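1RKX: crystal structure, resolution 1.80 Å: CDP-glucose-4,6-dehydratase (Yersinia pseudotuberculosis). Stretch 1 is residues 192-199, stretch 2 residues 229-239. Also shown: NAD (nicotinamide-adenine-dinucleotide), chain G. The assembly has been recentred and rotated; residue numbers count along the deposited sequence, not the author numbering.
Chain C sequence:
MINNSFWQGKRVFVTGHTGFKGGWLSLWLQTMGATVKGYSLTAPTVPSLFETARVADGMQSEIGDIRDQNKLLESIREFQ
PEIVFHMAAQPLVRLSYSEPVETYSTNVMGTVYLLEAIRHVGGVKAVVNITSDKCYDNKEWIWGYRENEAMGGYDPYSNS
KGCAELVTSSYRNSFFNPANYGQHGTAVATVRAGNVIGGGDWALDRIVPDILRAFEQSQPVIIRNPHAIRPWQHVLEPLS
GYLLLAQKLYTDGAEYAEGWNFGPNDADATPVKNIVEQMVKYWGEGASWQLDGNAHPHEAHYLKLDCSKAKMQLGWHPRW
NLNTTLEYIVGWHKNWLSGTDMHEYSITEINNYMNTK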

ATOM      1  N   ARG C 192     -19.632   4.262   7.242  1.00 13.99           N
ATOM      2  CA  ARG C 192     -19.747   3.534   5.990  1.00 17.06           C
ATOM      3  C   ARG C 192     -20.445   2.195   6.180  1.00 16.20           C
ATOM      4  O   ARG C 192     -19.975   1.344   6.937  1.00 15.71           O
ATOM      5  N   ALA C 193     -21.561   2.013   5.483  1.00 16.10           N
ATOM      6  CA  ALA C 193     -22.334   0.781   5.577  1.00 19.61           C
ATOM      7  C   ALA C 193     -23.193   0.613   4.331  1.00 20.45           C
ATOM      8  O   ALA C 193     -23.494   1.587   3.642  1.00 21.13           O
ATOM      9  N   GLY C 194     -23.594  -0.620   4.042  1.00 19.80           N
ATOM     10  CA  GLY C 194     -24.420  -0.852   2.874  1.00 20.90           C
ATOM     11  C   GLY C 194     -25.290  -2.087   3.009  1.00 21.72           C
ATOM     12  O   GLY C 194     -25.324  -2.721   4.067  1.00 19.96           O
ATOM     13  N   ASN C 195     -26.005  -2.419   1.940  1.00 20.59           N
ATOM     14  CA  ASN C 195     -26.863  -3.605   1.920  1.00 22.83           C
ATOM     15  C   ASN C 195     -27.827  -3.643   3.102  1.00 22.91           C
ATOM     16  O   ASN C 195     -27.992  -4.677   3.754  1.00 23.16           O
ATOM     17  N   VAL C 196     -28.466  -2.516   3.373  1.00 22.65           N
ATOM     18  CA  VAL C 196     -29.392  -2.424   4.487  1.00 25.49           C
ATOM     19  C   VAL C 196     -30.786  -2.888   4.091  1.00 21.50           C
ATOM     20  O   VAL C 196     -31.322  -2.476   3.057  1.00 20.43           O
ATOM     21  N   ILE C 197     -31.367  -3.763   4.907  1.00 20.50           N
ATOM     22  CA  ILE C 197     -32.704  -4.273   4.644  1.00 21.20           C
ATOM     23  C   ILE C 197     -33.569  -4.180   5.898  1.00 21.06           C
ATOM     24  O   ILE C 197     -33.063  -4.108   7.019  1.00 19.95           O
ATOM     25  N   GLY C 198     -34.880  -4.169   5.700  1.00 19.24           N
ATOM     26  CA  GLY C 198     -35.787  -4.078   6.822  1.00 22.21           C
ATOM     27  C   GLY C 198     -37.205  -3.769   6.386  1.00 22.25           C
ATOM     28  O   GLY C 198     -37.468  -3.493   5.217  1.00 21.55           O
ATOM     29  N   GLY C 199     -38.136  -3.830   7.328  1.00 21.90           N
ATOM     30  CA  GLY C 199     -39.504  -3.516   6.979  1.00 21.26           C
ATOM     31  C   GLY C 199     -39.567  -2.032   6.668  1.00 21.68           C
ATOM     32  O   GLY C 199     -38.838  -1.237   7.272  1.00 21.13           O
ATOM     33  N   ILE C 229     -24.222 -12.809  -3.754  1.00 28.17           N
ATOM     34  CA  ILE C 229     -24.009 -12.647  -2.320  1.00 29.20           C
ATOM     35  C   ILE C 229     -23.740 -11.189  -1.977  1.00 28.84           C
ATOM     36  O   ILE C 229     -23.004 -10.494  -2.681  1.00 29.16           O
ATOM     37  N   ARG C 230     -24.346 -10.733  -0.888  1.00 29.75           N
ATOM     38  CA  ARG C 230     -24.177  -9.365  -0.424  1.00 27.26           C
ATOM     39  C   ARG C 230     -24.228  -9.420   1.102  1.00 26.34           C
ATOM     40  O   ARG C 230     -24.984 -10.209   1.672  1.00 25.90           O
ATOM     41  N   PRO C 231     -23.400  -8.612   1.781  1.00 27.58           N
ATOM     42  CA  PRO C 231     -23.427  -8.634   3.245  1.00 27.52           C
ATOM     43  C   PRO C 231     -24.672  -7.931   3.787  1.00 23.48           C
ATOM     44  O   PRO C 231     -24.594  -6.831   4.330  1.00 23.39           O
ATOM     45  N   TRP C 232     -25.821  -8.582   3.630  1.00 21.91           N
ATOM     46  CA  TRP C 232     -27.086  -8.027   4.095  1.00 23.58           C
ATOM     47  C   TRP C 232     -27.112  -7.838   5.610  1.00 21.88           C
ATOM     48  O   TRP C 232     -26.549  -8.635   6.360  1.00 21.51           O
ATOM     49  N   GLN C 233     -27.773  -6.778   6.054  1.00 20.39           N
ATOM     50  CA  GLN C 233     -27.900  -6.496   7.480  1.00 18.89           C
ATOM     51  C   GLN C 233     -29.184  -5.721   7.739  1.00 19.74           C
ATOM     52  O   GLN C 233     -29.592  -4.880   6.932  1.00 19.65           O
ATOM     53  N   HIS C 234     -29.828  -6.013   8.863  1.00 20.11           N
ATOM     54  CA  HIS C 234     -31.055  -5.318   9.210  1.00 19.01           C
ATOM     55  C   HIS C 234     -30.683  -3.858   9.431  1.00 18.40           C
ATOM     56  O   HIS C 234     -29.613  -3.551   9.971  1.00 18.14           O
ATOM     57  N   VAL C 235     -31.568  -2.962   9.011  1.00 18.49           N
ATOM     58  CA  VAL C 235     -31.334  -1.530   9.130  1.00 18.59           C
ATOM     59  C   VAL C 235     -30.938  -1.077  10.538  1.00 19.18           C
ATOM     60  O   VAL C 235     -30.169  -0.132  10.695  1.00 17.18           O
ATOM     61  N   LEU C 236     -31.442  -1.750  11.566  1.00 18.15           N
ATOM     62  CA  LEU C 236     -31.099  -1.356  12.926  1.00 18.28           C
ATOM     63  C   LEU C 236     -29.645  -1.659  13.314  1.00 18.59           C
ATOM     64  O   LEU C 236     -29.117  -1.061  14.249  1.00 19.92           O
ATOM     65  N   GLU C 237     -28.997  -2.575  12.598  1.00 19.60           N
ATOM     66  CA  GLU C 237     -27.609  -2.928  12.902  1.00 18.24           C
ATOM     67  C   GLU C 237     -26.661  -1.737  12.702  1.00 17.20           C
ATOM     68  O   GLU C 237     -25.989  -1.318  13.641  1.00 15.14           O
ATOM     69  N   PRO C 238     -26.581  -1.182  11.480  1.00 16.11           N
ATOM     70  CA  PRO C 238     -25.672  -0.043  11.345  1.00 18.33           C
ATOM     71  C   PRO C 238     -26.144   1.155  12.167  1.00 17.43           C
ATOM     72  O   PRO C 238     -25.327   1.894  12.714  1.00 17.65           O
ATOM     73  N   LEU C 239     -27.458   1.342  12.261  1.00 17.43           N
ATOM     74  CA  LEU C 239     -27.991   2.464  13.029  1.00 19.14           C
ATOM     75  C   LEU C 239     -27.544   2.386  14.490  1.00 18.64           C
ATOM     76  O   LEU C 239     -27.244   3.409  15.108  1.00 17.52           O
TER

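The two stretches meet as a short parallel ladder, and the side chains pack around it. Gln233 N donates to Asn195 O (3.1 Å), Ile197 N to Gln233 O (2.9 Å) and Val235 N to Ile197 O (2.7 Å), bonds that hold the two backbones in parallel register.

Val196 and Gln233 share one face of this sheet. Val196, with chi1 t, spreads its two methyls over the turn and the first part of the helix: CG1 lies 3.3 Å from Val235 CB, a tight fit, while CG2 reaches Pro238 CG at 4.1 Å. A branched residue suits this place because it can touch Val235 and Pro238 at once. Pro238 also receives Ala193, whose CA-to-CB bond points toward stretch 2; the Ala193 methyl packs against the proline, with CB 3.9 Å from Pro238 CB. Gln233, chi1 p and chi2 t, extends its side chain back toward Ala193 and Gly194.

Ile197 (chi1 p, chi2 t) has its CA-to-CB bond sideways, and its CG2 lies 3.5 Å from Trp232 CE3. Trp232, chi1 m, supplies a broad ring that also meets Asn195, whose CB is 3.8 Å from CE3. Asn195 (chi1 m) has positive phi, 52°, a backbone shape that asparagine tolerates well; its CA-to-CB bond points toward stretch 2, and its ND2 comes to a very short 3.0 Å from Pro231 CG.

His234, chi1 t, directs its CA-to-CB bond away overall, and its ND1 accepts from Leu236 N (3.1 Å), capping the turn before the helix. Ile197 O lies over one face of its ring. At Gly198 the absence of a side chain matters: an ideal CB would lie 2.9 Å from Val235 CG1, a clash.

NAD lies along the other side of stretch 1 from stretch 2; Val196 N donates to NAD O7N (3.1 Å), and Gly194 CA approaches NAD C4N at 3.5 Å.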

ATOM      1  CB  ARG C 192     -18.336   3.336   5.425  1.00 13.71           C
ATOM      2  CG  ARG C 192     -17.539   4.643   5.379  1.00 15.60           C
ATOM      3  CD  ARG C 192     -16.028   4.426   5.350  1.00 16.23           C
ATOM      4  NE  ARG C 192     -15.299   5.694   5.435  1.00 14.42           N
ATOM      5  CZ  ARG C 192     -13.984   5.797   5.566  1.00 14.03           C
ATOM      6  NH1 ARG C 192     -13.234   4.709   5.639  1.00 14.73           N
ATOM      7  NH2 ARG C 192     -13.415   6.994   5.614  1.00 14.15           N
ATOM      8  CB  ALA C 193     -23.223   0.821   6.820  1.00 19.24           C
ATOM      9  CB  ASN C 195     -25.992  -4.858   1.947  1.00 25.93           C
ATOM     10  CG  ASN C 195     -24.767  -4.727   1.065  1.00 30.45           C
ATOM     11  OD1 ASN C 195     -24.869  -4.656  -0.161  1.00 29.40           O
ATOM     12  ND2 ASN C 195     -23.596  -4.680   1.690  1.00 32.65           N
ATOM     13  CB  VAL C 196     -29.460  -0.975   5.003  1.00 26.29           C
ATOM     14  CG1 VAL C 196     -30.408  -0.884   6.163  1.00 30.76           C
ATOM     15  CG2 VAL C 196     -28.071  -0.511   5.415  1.00 29.11           C
ATOM     16  CB  ILE C 197     -32.669  -5.742   4.153  1.00 22.02           C
ATOM     17  CG1 ILE C 197     -31.889  -6.609   5.147  1.00 23.27           C
ATOM     18  CG2 ILE C 197     -32.060  -5.805   2.748  1.00 22.89           C
ATOM     19  CD1 ILE C 197     -31.892  -8.095   4.811  1.00 24.79           C
ATOM     20  CB  ILE C 229     -22.810 -13.488  -1.835  1.00 30.93           C
ATOM     21  CG1 ILE C 229     -23.113 -14.974  -2.005  1.00 31.76           C
ATOM     22  CG2 ILE C 229     -22.501 -13.170  -0.377  1.00 29.67           C
ATOM     23  CD1 ILE C 229     -21.945 -15.875  -1.662  1.00 32.67           C
ATOM     24  CB  ARG C 230     -25.316  -8.485  -0.946  1.00 29.84           C
ATOM     25  CG  ARG C 230     -25.438  -8.416  -2.469  1.00 33.83           C
ATOM     26  CD  ARG C 230     -24.442  -7.435  -3.068  1.00 35.26           C
ATOM     27  NE  ARG C 230     -24.579  -7.323  -4.521  1.00 37.26           N
ATOM     28  CZ  ARG C 230     -24.123  -8.217  -5.396  1.00 37.33           C
ATOM     29  NH1 ARG C 230     -23.487  -9.306  -4.979  1.00 36.16           N
ATOM     30  NH2 ARG C 230     -24.304  -8.019  -6.696  1.00 35.98           N
ATOM     31  CB  PRO C 231     -22.126  -7.930   3.624  1.00 26.38           C
ATOM     32  CG  PRO C 231     -21.907  -6.983   2.496  1.00 29.38           C
ATOM     33  CD  PRO C 231     -22.279  -7.797   1.282  1.00 26.18           C
ATOM     34  CB  TRP C 232     -28.250  -8.938   3.689  1.00 25.54           C
ATOM     35  CG  TRP C 232     -28.341  -9.187   2.217  1.00 28.42           C
ATOM     36  CD1 TRP C 232     -28.075 -10.358   1.564  1.00 29.08           C
ATOM     37  CD2 TRP C 232     -28.713  -8.241   1.211  1.00 29.33           C
ATOM     38  NE1 TRP C 232     -28.262 -10.198   0.212  1.00 30.93           N
ATOM     39  CE2 TRP C 232     -28.653  -8.907  -0.032  1.00 29.69           C
ATOM     40  CE3 TRP C 232     -29.092  -6.891   1.241  1.00 30.22           C
ATOM     41  CZ2 TRP C 232     -28.957  -8.269  -1.240  1.00 31.45           C
ATOM     42  CZ3 TRP C 232     -29.397  -6.253   0.038  1.00 30.76           C
ATOM     43  CH2 TRP C 232     -29.327  -6.946  -1.186  1.00 30.97           C
ATOM     44  CB  GLN C 233     -26.703  -5.690   7.983  1.00 19.72           C
ATOM     45  CG  GLN C 233     -26.467  -4.385   7.232  1.00 20.40           C
ATOM     46  CD  GLN C 233     -25.227  -3.652   7.703  1.00 20.32           C
ATOM     47  OE1 GLN C 233     -24.715  -2.766   7.010  1.00 20.81           O
ATOM     48  NE2 GLN C 233     -24.743  -4.008   8.891  1.00 17.26           N
ATOM     49  CB  HIS C 234     -31.667  -5.923  10.475  1.00 18.78           C
ATOM     50  CG  HIS C 234     -33.047  -5.428  10.776  1.00 20.62           C
ATOM     51  ND1 HIS C 234     -33.289  -4.193  11.339  1.00 21.98           N
ATOM     52  CD2 HIS C 234     -34.259  -5.995  10.576  1.00 22.80           C
ATOM     53  CE1 HIS C 234     -34.593  -4.022  11.476  1.00 20.63           C
ATOM     54  NE2 HIS C 234     -35.204  -5.100  11.020  1.00 24.24           N
ATOM     55  CB  VAL C 235     -32.577  -0.731   8.644  1.00 19.04           C
ATOM     56  CG1 VAL C 235     -33.806  -1.097   9.471  1.00 18.59           C
ATOM     57  CG2 VAL C 235     -32.293   0.767   8.710  1.00 20.64           C
ATOM     58  CB  LEU C 236     -32.056  -2.017  13.921  1.00 18.12           C
ATOM     59  CG  LEU C 236     -33.535  -1.648  13.752  1.00 19.38           C
ATOM     60  CD1 LEU C 236     -34.372  -2.397  14.780  1.00 20.57           C
ATOM     61  CD2 LEU C 236     -33.718  -0.133  13.904  1.00 19.53           C
ATOM     62  CB  GLU C 237     -27.174  -4.127  12.051  1.00 19.09           C
ATOM     63  CG  GLU C 237     -28.065  -5.366  12.243  1.00 20.54           C
ATOM     64  CD  GLU C 237     -27.603  -6.294  13.365  1.00 22.42           C
ATOM     65  OE1 GLU C 237     -27.206  -5.807  14.450  1.00 22.65           O
ATOM     66  OE2 GLU C 237     -27.653  -7.527  13.165  1.00 20.19           O
ATOM     67  CB  PRO C 238     -25.677   0.237   9.840  1.00 17.05           C
ATOM     68  CG  PRO C 238     -27.028  -0.271   9.396  1.00 17.61           C
ATOM     69  CD  PRO C 238     -27.142  -1.564  10.173  1.00 16.66           C
ATOM     70  CB  LEU C 239     -29.521   2.504  12.936  1.00 18.88           C
ATOM     71  CG  LEU C 239     -30.093   3.369  11.801  1.00 21.24           C
ATOM     72  CD1 LEU C 239     -29.470   2.976  10.471  1.00 22.47           C
ATOM     73  CD2 LEU C 239     -31.607   3.229  11.759  1.00 19.73           C
TER
HETATM   74  PA  NAD G 360     -33.843   6.769   0.956  1.00 19.30           P
HETATM   75  O1A NAD G 360     -33.993   7.132  -0.469  1.00 17.42           O
HETATM   76  O2A NAD G 360     -34.953   5.999   1.580  1.00 16.65           O
HETATM   77  O5B NAD G 360     -33.594   8.082   1.851  1.00 17.95           O
HETATM   78  C5B NAD G 360     -32.895   9.206   1.264  1.00 20.21           C
HETATM   79  C4B NAD G 360     -33.249  10.507   1.987  1.00 18.90           C
HETATM   80  O4B NAD G 360     -32.485  11.490   1.251  1.00 19.17           O
HETATM   81  C3B NAD G 360     -34.709  10.901   1.822  1.00 17.88           C
HETATM   82  O3B NAD G 360     -35.204  11.244   3.132  1.00 15.33           O
HETATM   83  C2B NAD G 360     -34.633  12.065   0.851  1.00 17.82           C
HETATM   84  O2B NAD G 360     -35.747  12.993   0.973  1.00 18.41           O
HETATM   85  C1B NAD G 360     -33.280  12.643   1.176  1.00 18.30           C
HETATM   86  N9A NAD G 360     -32.769  13.497   0.115  1.00 19.67           N
HETATM   87  C8A NAD G 360     -32.314  13.124  -1.122  1.00 19.70           C
HETATM   88  N7A NAD G 360     -31.922  14.148  -1.875  1.00 19.19           N
HETATM   89  C5A NAD G 360     -32.141  15.251  -1.073  1.00 20.48           C
HETATM   90  C6A NAD G 360     -31.932  16.630  -1.298  1.00 19.75           C
HETATM   91  N6A NAD G 360     -31.451  17.176  -2.396  1.00 21.75           N
HETATM   92  N1A NAD G 360     -32.256  17.492  -0.284  1.00 21.22           N
HETATM   93  C2A NAD G 360     -32.762  16.955   0.874  1.00 19.89           C
HETATM   94  N3A NAD G 360     -32.998  15.701   1.193  1.00 20.28           N
HETATM   95  C4A NAD G 360     -32.662  14.877   0.163  1.00 19.51           C
HETATM   96  O3  NAD G 360     -32.492   6.008   1.124  1.00 18.33           O
HETATM   97  PN  NAD G 360     -31.796   5.330   2.441  1.00 24.80           P
HETATM   98  O1N NAD G 360     -31.729   3.902   2.121  1.00 20.03           O
HETATM   99  O2N NAD G 360     -32.643   5.632   3.623  1.00 20.63           O
HETATM  100  O5D NAD G 360     -30.346   5.963   2.435  1.00 22.27           O
HETATM  101  C5D NAD G 360     -29.982   6.769   3.561  1.00 19.96           C
HETATM  102  C4D NAD G 360     -28.541   7.222   3.430  1.00 20.25           C
HETATM  103  O4D NAD G 360     -27.752   5.990   3.519  1.00 18.53           O
HETATM  104  C3D NAD G 360     -28.087   7.871   2.122  1.00 19.84           C
HETATM  105  O3D NAD G 360     -27.007   8.777   2.422  1.00 18.57           O
HETATM  106  C2D NAD G 360     -27.595   6.672   1.323  1.00 18.41           C
HETATM  107  O2D NAD G 360     -26.699   7.095   0.282  1.00 14.64           O
HETATM  108  C1D NAD G 360     -26.904   5.877   2.399  1.00 20.09           C
HETATM  109  N1N NAD G 360     -26.726   4.479   2.023  1.00 19.94           N
HETATM  110  C2N NAD G 360     -27.779   3.547   2.037  1.00 19.79           C
HETATM  111  C3N NAD G 360     -27.536   2.103   1.729  1.00 21.71           C
HETATM  112  C7N NAD G 360     -28.683   1.183   1.821  1.00 22.33           C
HETATM  113  O7N NAD G 360     -28.457  -0.014   1.585  1.00 21.74           O
HETATM  114  N7N NAD G 360     -29.932   1.578   2.145  1.00 21.40           N
HETATM  115  C4N NAD G 360     -26.163   1.685   1.251  1.00 21.57           C
HETATM  116  C5N NAD G 360     -25.172   2.804   1.268  1.00 21.82           C
HETATM  117  C6N NAD G 360     -25.425   4.047   1.619  1.00 20.82           C